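Local coordinates for probable eukaryotic D-amino acid tRNA deacylase, LMAJ005534AAA (Leishmania major, PDB 1TC5), which probably hydrolyses D-aminoacyl-tRNAs such as D-tyrosyl-tRNA(Tyr), releasing the D-amino acid and free tRNA, and forms a homodimer, at residues A[34-39]-A[90-95]; A[15-20]-A[69-74]; A[132-137]-A[169-174]. All coordinates share one frame; numbering follows the deposited sequence.

How the interactions relate
All three contacts build on one mixed five-stranded sheet. Interaction 1 pairs its strands 37-45 and 93-98; interaction 2 brings the loop 69-74 against the neighbouring strand 10-18; interaction 3 sets the end of helix 119-136 on strand 169-171, which lies beyond 93-98. The centres of interactions 1 and 2 are about 8 Å apart, those of 1 and 3 about 11 Å, and those of 2 and 3 about 17 Å. Along the chain interactions 1 and 2 interleave, and interaction 3 follows both. Interaction 1 touches both: Arg-36 NH2 hydrogen-bonds to Phe-74 O, and Ile-94 O to Ile-170 N, so the strand pair ties loop 69-74 to strand 169-171.

Interaction 1: residues A[34-39]-A[90-95]; sequences AGRGVM and PEMDIL
Gly-37, Val-38 and Met-39 run parallel to Asp-93, Ile-94 and Leu-95, pairing in that order, with the short strand axes 4.8 Å apart and 6° from exact alignment. Asp-93 N gives its hydrogen to Arg-36 O, Val-38 N to Asp-93 O and Leu-95 N to Val-38 O. Gly-37 CA adds a CA-H...O contact of 3.1 Å to Asp-93 O, an approach that its lack of a side chain permits. The Asp-93 carboxylate reaches back to the loop that precedes strand 37-45: Gly-35 N donates to OD2 at 2.9 Å in a nearly straight bond (165°), arriving on the anti side and 25° out of the carboxylate plane. OD2 also forms a salt bridge with Arg-168 and OD1 accepts from Asn-166 N, so both oxygens are held and the group's rotation is fixed. Beside it, Ala-34 CB lies 4.1 Å from Asp-93 CB and touches Leu-95 CB. Further along, Met-39 and Leu-95 lie side by side on one face of the sheet and point the same way, SD against CD2 at 4.0 Å. Val-38 and Ile-94 share the other face, where Ile-94 CG2 rests 3.8 Å from Val-38 O. At the strand entrance Arg-36 and Met-92 cross obliquely; the thioether SD is 3.9 Å from Arg-36 CG, while Met-92 CE comes to 3.8 Å from Arg-36 NH2. That same NH2 is hydrogen-bonded to Phe-74 O, which anchors the far end of the arginine. The two strands are adjacent and parallel, and the chain joining them contains helix 55-67, as in a beta-alpha-beta crossover at the centre of the deacylase sheet.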
# COMPACT_ATOMS: atom_id res chain seq x y z
N ALA A 34 10.63 -10.82 5.71
CA ALA A 34 10.05 -11.72 4.72
C ALA A 34 10.72 -11.56 3.36
O ALA A 34 11.20 -10.48 3.01
CB ALA A 34 8.54 -11.45 4.59
N GLY A 35 10.73 -12.66 2.60
CA GLY A 35 11.16 -12.61 1.21
C GLY A 35 9.98 -12.47 0.27
O GLY A 35 8.98 -11.82 0.58
N ARG A 36 10.10 -13.11 -0.90
CA ARG A 36 9.13 -12.93 -1.95
C ARG A 36 7.79 -13.52 -1.57
O ARG A 36 7.70 -14.61 -1.01
CB ARG A 36 9.60 -13.54 -3.26
CG ARG A 36 8.68 -13.18 -4.43
CD ARG A 36 9.35 -13.35 -5.77
NE ARG A 36 9.39 -14.74 -6.14
CZ ARG A 36 10.47 -15.48 -6.39
NH1 ARG A 36 11.71 -15.00 -6.33
NH2 ARG A 36 10.30 -16.73 -6.73
N GLY A 37 6.75 -12.79 -1.90
CA GLY A 37 5.39 -13.25 -1.64
C GLY A 37 4.42 -12.10 -1.69
O GLY A 37 4.45 -11.30 -2.63
N VAL A 38 3.55 -12.02 -0.69
CA VAL A 38 2.52 -10.98 -0.63
C VAL A 38 2.51 -10.26 0.72
O VAL A 38 2.57 -10.90 1.78
CB VAL A 38 1.15 -11.59 -0.90
CG1 VAL A 38 0.03 -10.55 -0.68
CG2 VAL A 38 1.10 -12.19 -2.31
N MET A 39 2.46 -8.93 0.66
CA MET A 39 2.24 -8.09 1.83
C MET A 39 0.77 -7.70 1.92
O MET A 39 0.20 -7.12 0.97
CB MET A 39 3.10 -6.83 1.80
CG MET A 39 2.96 -5.98 3.07
SD MET A 39 4.17 -4.69 3.28
CE MET A 39 3.58 -3.56 1.98
N PRO A 90 3.18 -22.72 -2.36
CA PRO A 90 3.29 -22.84 -0.89
C PRO A 90 4.50 -22.20 -0.23
O PRO A 90 4.42 -21.97 0.98
CB PRO A 90 3.36 -24.37 -0.65
CG PRO A 90 3.61 -25.01 -2.02
CD PRO A 90 3.11 -24.02 -3.03
N GLU A 91 5.56 -21.93 -0.98
CA GLU A 91 6.81 -21.40 -0.44
C GLU A 91 6.89 -19.89 -0.39
O GLU A 91 7.82 -19.36 0.21
CB GLU A 91 7.98 -21.93 -1.25
CG GLU A 91 8.22 -23.42 -1.07
CD GLU A 91 9.62 -23.82 -1.49
OE1 GLU A 91 10.58 -23.54 -0.73
OE2 GLU A 91 9.76 -24.41 -2.58
N MET A 92 5.95 -19.20 -1.03
CA MET A 92 5.89 -17.75 -0.96
C MET A 92 5.64 -17.33 0.50
O MET A 92 4.96 -18.03 1.25
CB MET A 92 4.78 -17.20 -1.87
CG MET A 92 5.02 -17.33 -3.40
SD MET A 92 6.51 -16.45 -4.04
CE MET A 92 7.68 -17.81 -4.14
N ASP A 93 6.24 -16.21 0.87
CA ASP A 93 6.09 -15.62 2.19
C ASP A 93 4.87 -14.71 2.19
O ASP A 93 4.48 -14.19 1.16
CB ASP A 93 7.37 -14.83 2.56
CG ASP A 93 8.52 -15.71 2.93
OD1 ASP A 93 8.44 -16.96 2.83
OD2 ASP A 93 9.60 -15.25 3.35
N ILE A 94 4.27 -14.55 3.36
CA ILE A 94 3.17 -13.61 3.57
C ILE A 94 3.55 -12.75 4.77
O ILE A 94 3.99 -13.27 5.82
CB ILE A 94 1.81 -14.36 3.79
CG1 ILE A 94 1.48 -15.25 2.58
CG2 ILE A 94 0.66 -13.37 4.00
CD1 ILE A 94 0.40 -16.28 2.86
N LEU A 95 3.42 -11.45 4.59
CA LEU A 95 3.68 -10.44 5.59
C LEU A 95 2.39 -9.69 5.84
O LEU A 95 1.89 -9.06 4.93
CB LEU A 95 4.75 -9.47 5.09
CG LEU A 95 5.10 -8.32 6.03
CD1 LEU A 95 5.56 -8.83 7.37
CD2 LEU A 95 6.18 -7.43 5.42

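Interaction 2: residues A[15-20]-A[69-74]; sequences LQAMDQ and KIFTHF
Phe-71 lays its ring against the backbone of strand 10-18, with Ala-17 CA over one face and Ala-17 N 3.7 Å from CE1. Its far end, CZ, reaches Leu-15: the carbonyl O lies at the ring edge, near the ring plane, 3.6 Å from CZ, and Leu-15 CB is 3.7 Å from the same carbon. The ring's opposite face is taken by the residue before it, Ile-70, whose CG2 sits 3.5 Å above the plane over the centre. Phe-71 is thus sandwiched between the strand and its own loop. Ile-70 also sends CD1 to Leu-15 CD1, 3.9 Å away, the two side chains crossing at about a right angle. Two residues further along the loop, the His-73 ring turns back to the strand, its CG lodged between backbone N and carbonyl carbon (chi1 81°). Its edge faces Ala-17 CB, but the modelled separation is too short to be trusted; NE2 is 3.5 Å from Met-18 O at an angle too poor for a hydrogen bond. The contact is packing, mostly of apolar groups, without a direct hydrogen bond between the segments; it sets an irregular loop, following helix 55-67, on the strand of the mixed sheet that lies between 37-45 and 190-193. Just past that strand Asp-19 and Gln-20 form a classic beta bulge opposite Glu-183, where Gln-20 NE2 donates to Asp-19 O at 2.8 Å. Further out, the ring of His-190 meets Phe-71 with planes at about 90°, Val-38 packs on Phe-71, and Phe-192 touches both Leu-15 and Ile-70. The dimer interface is close by: Ile-70 packs on Val-111 of the second subunit, and Gln-16, whose CB points away from the loop, hydrogen-bonds through OE1 to Tyr-41 OH of that subunit.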
# COMPACT_ATOMS: atom_id res chain seq x y z
N LEU A 15 -3.44 -5.73 -0.90
CA LEU A 15 -2.49 -6.80 -1.18
C LEU A 15 -1.50 -6.29 -2.20
O LEU A 15 -1.91 -5.80 -3.25
CB LEU A 15 -3.21 -8.03 -1.76
CG LEU A 15 -4.48 -8.50 -1.05
CD1 LEU A 15 -5.24 -9.53 -1.91
CD2 LEU A 15 -4.16 -9.06 0.32
N GLN A 16 -0.21 -6.43 -1.88
CA GLN A 16 0.88 -5.97 -2.76
C GLN A 16 1.87 -7.10 -2.99
O GLN A 16 2.15 -7.91 -2.08
CB GLN A 16 1.65 -4.80 -2.13
CG GLN A 16 0.89 -3.52 -1.91
CD GLN A 16 1.74 -2.42 -1.30
OE1 GLN A 16 2.56 -1.81 -2.00
NE2 GLN A 16 1.54 -2.13 -0.01
N ALA A 17 2.37 -7.16 -4.23
CA ALA A 17 3.45 -8.07 -4.62
C ALA A 17 4.74 -7.66 -3.90
O ALA A 17 5.28 -6.57 -4.15
CB ALA A 17 3.68 -8.04 -6.12
N MET A 18 5.19 -8.53 -3.01
CA MET A 18 6.39 -8.32 -2.20
C MET A 18 7.57 -9.07 -2.80
O MET A 18 7.45 -10.24 -3.20
CB MET A 18 6.15 -8.85 -0.78
CG MET A 18 7.34 -8.68 0.19
SD MET A 18 6.82 -8.86 1.90
CE MET A 18 6.24 -10.59 1.90
N ASP A 19 8.73 -8.40 -2.86
CA ASP A 19 10.00 -9.09 -3.09
C ASP A 19 10.75 -9.28 -1.77
O ASP A 19 11.20 -10.39 -1.46
CB ASP A 19 10.90 -8.30 -4.04
CG ASP A 19 12.09 -9.11 -4.48
OD1 ASP A 19 11.85 -10.12 -5.15
OD2 ASP A 19 13.28 -8.85 -4.17
N GLN A 20 10.88 -8.19 -1.01
CA GLN A 20 11.46 -8.21 0.34
C GLN A 20 10.65 -7.30 1.27
O GLN A 20 10.18 -6.25 0.88
CB GLN A 20 12.91 -7.69 0.34
CG GLN A 20 13.93 -8.43 -0.52
CD GLN A 20 14.38 -9.74 0.08
OE1 GLN A 20 15.34 -9.79 0.87
NE2 GLN A 20 13.70 -10.82 -0.29
N LYS A 69 -6.25 -16.43 -7.77
CA LYS A 69 -5.08 -16.19 -8.59
C LYS A 69 -4.98 -14.70 -8.81
O LYS A 69 -5.79 -14.13 -9.51
CB LYS A 69 -5.20 -16.94 -9.91
CG LYS A 69 -5.30 -18.47 -9.74
CD LYS A 69 -5.57 -19.19 -11.08
CE LYS A 69 -5.75 -20.69 -10.91
NZ LYS A 69 -4.53 -21.48 -11.27
N ILE A 70 -4.01 -14.07 -8.16
CA ILE A 70 -3.90 -12.61 -8.19
C ILE A 70 -2.60 -12.17 -8.84
O ILE A 70 -2.63 -11.44 -9.81
CB ILE A 70 -3.97 -12.05 -6.74
CG1 ILE A 70 -5.28 -12.48 -6.07
CG2 ILE A 70 -3.86 -10.51 -6.77
CD1 ILE A 70 -5.24 -12.38 -4.53
N PHE A 71 -1.48 -12.64 -8.29
CA PHE A 71 -0.15 -12.11 -8.62
C PHE A 71 0.65 -12.95 -9.64
O PHE A 71 0.52 -14.17 -9.71
CB PHE A 71 0.69 -11.89 -7.35
CG PHE A 71 0.07 -10.89 -6.40
CD1 PHE A 71 0.07 -9.55 -6.70
CD2 PHE A 71 -0.57 -11.31 -5.23
CE1 PHE A 71 -0.57 -8.61 -5.85
CE2 PHE A 71 -1.17 -10.40 -4.37
CZ PHE A 71 -1.19 -9.05 -4.69
N THR A 72 1.51 -12.25 -10.38
CA THR A 72 2.25 -12.79 -11.53
C THR A 72 3.76 -12.89 -11.27
O THR A 72 4.51 -13.30 -12.15
CB THR A 72 2.04 -11.87 -12.77
OG1 THR A 72 2.39 -10.52 -12.44
CG2 THR A 72 0.53 -11.78 -13.17
N HIS A 73 4.19 -12.57 -10.06
CA HIS A 73 5.62 -12.48 -9.75
C HIS A 73 6.21 -13.67 -8.97
O HIS A 73 7.39 -13.71 -8.68
CB HIS A 73 5.80 -11.21 -8.95
CG HIS A 73 5.45 -11.35 -7.50
ND1 HIS A 73 4.61 -10.49 -6.85
CD2 HIS A 73 5.84 -12.25 -6.56
CE1 HIS A 73 4.54 -10.81 -5.58
NE2 HIS A 73 5.28 -11.87 -5.37
N PHE A 74 5.38 -14.62 -8.59
CA PHE A 74 5.85 -15.74 -7.73
C PHE A 74 6.88 -16.66 -8.38
O PHE A 74 7.78 -17.19 -7.70
CB PHE A 74 4.68 -16.61 -7.26
CG PHE A 74 3.65 -15.90 -6.42
CD1 PHE A 74 3.95 -14.74 -5.72
CD2 PHE A 74 2.38 -16.43 -6.32
CE1 PHE A 74 3.00 -14.14 -4.96
CE2 PHE A 74 1.43 -15.82 -5.57
CZ PHE A 74 1.72 -14.69 -4.89

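Interaction 3: residues A[132-137]-A[169-174]; sequences FVRVAR and VISGTF
The Arg-134 guanidinium presents its edge to strand 169-171: a water lies there in the plane, accepting from NE at 3.1 Å, and Ser-171 OG stands near the plane, 4.4 Å from NH2. The water donates to Val-169 O at 2.7 Å and is hydrogen-bonded to Ser-171 OG at 2.8 Å, so one molecule joins helix side chain, strand carbonyl and strand hydroxyl. NH1 is held elsewhere, in a salt bridge with Glu-141. Val-169 directs its CB toward the helix and divides its two methyls. CG1 meets Val-133 CG1 at 3.7 Å and the CG of Arg-134; anti to the carbonyl carbon, CG2 (3.7 Å from Arg-137 CG) packs against the aliphatic start of Arg-137. Both arginine chains cross the valine at about a right angle. The Arg-137 guanidinium continues to the carbonyls of Leu-86, Cys-89 and Met-92. The last turn of helix 119-136, residues 132-136, runs nearly antiparallel to the outermost strand 169-171, the short axes 8.9 Å apart at closest approach, with helix 55-67 against Phe-132 and Ala-136 and with strand 93-98 alongside, its Ile-94 touching Val-133 and Arg-137.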
# COMPACT_ATOMS: atom_id res chain seq x y z
N PHE A 132 -5.08 -18.55 11.41
CA PHE A 132 -5.64 -19.30 10.30
C PHE A 132 -4.70 -19.30 9.10
O PHE A 132 -4.62 -20.27 8.39
CB PHE A 132 -7.01 -18.75 9.89
CG PHE A 132 -8.14 -19.08 10.85
CD1 PHE A 132 -8.07 -20.17 11.72
CD2 PHE A 132 -9.30 -18.31 10.84
CE1 PHE A 132 -9.13 -20.47 12.58
CE2 PHE A 132 -10.36 -18.61 11.70
CZ PHE A 132 -10.27 -19.70 12.56
N VAL A 133 -4.00 -18.19 8.87
CA VAL A 133 -3.06 -18.09 7.74
C VAL A 133 -1.86 -19.00 8.02
O VAL A 133 -1.46 -19.78 7.17
CB VAL A 133 -2.64 -16.60 7.45
CG1 VAL A 133 -1.58 -16.49 6.31
CG2 VAL A 133 -3.86 -15.77 7.09
N ARG A 134 -1.31 -18.92 9.23
CA ARG A 134 -0.22 -19.81 9.65
C ARG A 134 -0.57 -21.28 9.40
O ARG A 134 0.24 -22.04 8.87
CB ARG A 134 0.10 -19.65 11.15
CG ARG A 134 0.89 -18.41 11.56
CD ARG A 134 1.05 -18.30 13.09
NE ARG A 134 0.77 -16.97 13.59
CZ ARG A 134 0.08 -16.69 14.68
NH1 ARG A 134 -0.45 -17.64 15.43
NH2 ARG A 134 -0.07 -15.42 15.02
N VAL A 135 -1.79 -21.66 9.79
CA VAL A 135 -2.24 -23.04 9.69
C VAL A 135 -2.36 -23.44 8.21
O VAL A 135 -1.88 -24.51 7.82
CB VAL A 135 -3.56 -23.27 10.48
CG1 VAL A 135 -4.17 -24.63 10.20
CG2 VAL A 135 -3.29 -23.11 11.98
N ALA A 136 -2.93 -22.56 7.39
CA ALA A 136 -3.10 -22.84 5.95
C ALA A 136 -1.78 -22.84 5.17
O ALA A 136 -1.72 -23.32 4.04
CB ALA A 136 -4.08 -21.84 5.31
N ARG A 137 -0.73 -22.29 5.77
CA ARG A 137 0.60 -22.29 5.16
C ARG A 137 1.54 -23.32 5.78
O ARG A 137 2.71 -23.41 5.38
CB ARG A 137 1.20 -20.88 5.21
CG ARG A 137 0.33 -19.82 4.53
CD ARG A 137 0.09 -20.09 3.06
NE ARG A 137 1.23 -19.70 2.23
CZ ARG A 137 1.30 -19.93 0.92
NH1 ARG A 137 0.35 -20.60 0.32
NH2 ARG A 137 2.34 -19.51 0.22
N VAL A 169 4.91 -16.85 7.49
CA VAL A 169 3.74 -16.02 7.75
C VAL A 169 4.19 -15.08 8.89
O VAL A 169 4.19 -15.47 10.07
CB VAL A 169 2.49 -16.86 8.14
CG1 VAL A 169 1.35 -15.96 8.54
CG2 VAL A 169 2.08 -17.77 7.02
N ILE A 170 4.62 -13.89 8.49
CA ILE A 170 5.09 -12.86 9.38
C ILE A 170 3.94 -11.91 9.60
O ILE A 170 3.21 -11.61 8.68
CB ILE A 170 6.30 -12.09 8.77
CG1 ILE A 170 7.40 -13.04 8.29
CG2 ILE A 170 6.85 -11.10 9.78
CD1 ILE A 170 7.92 -14.04 9.35
N SER A 171 3.78 -11.45 10.84
CA SER A 171 2.69 -10.55 11.20
C SER A 171 3.12 -9.48 12.20
O SER A 171 3.93 -9.72 13.11
CB SER A 171 1.49 -11.36 11.73
OG SER A 171 1.90 -12.24 12.75
N GLY A 172 2.57 -8.29 12.02
CA GLY A 172 2.83 -7.18 12.91
C GLY A 172 2.28 -7.40 14.30
O GLY A 172 1.39 -8.21 14.53
N THR A 173 2.88 -6.70 15.25
CA THR A 173 2.40 -6.68 16.63
C THR A 173 1.21 -5.75 16.65
O THR A 173 1.35 -4.57 16.30
CB THR A 173 3.54 -6.18 17.53
OG1 THR A 173 4.67 -7.06 17.40
CG2 THR A 173 3.18 -6.23 19.03
N PHE A 174 0.04 -6.28 17.01
CA PHE A 174 -1.17 -5.48 17.04
C PHE A 174 -1.03 -4.30 18.00
O PHE A 174 -0.56 -4.47 19.13
CB PHE A 174 -2.36 -6.32 17.51
CG PHE A 174 -3.69 -5.66 17.25
CD1 PHE A 174 -4.18 -5.59 15.96
CD2 PHE A 174 -4.41 -5.07 18.27
CE1 PHE A 174 -5.40 -4.97 15.69
CE2 PHE A 174 -5.62 -4.44 18.01
CZ PHE A 174 -6.12 -4.40 16.72
O HOH W 1 2.54 -14.91 12.16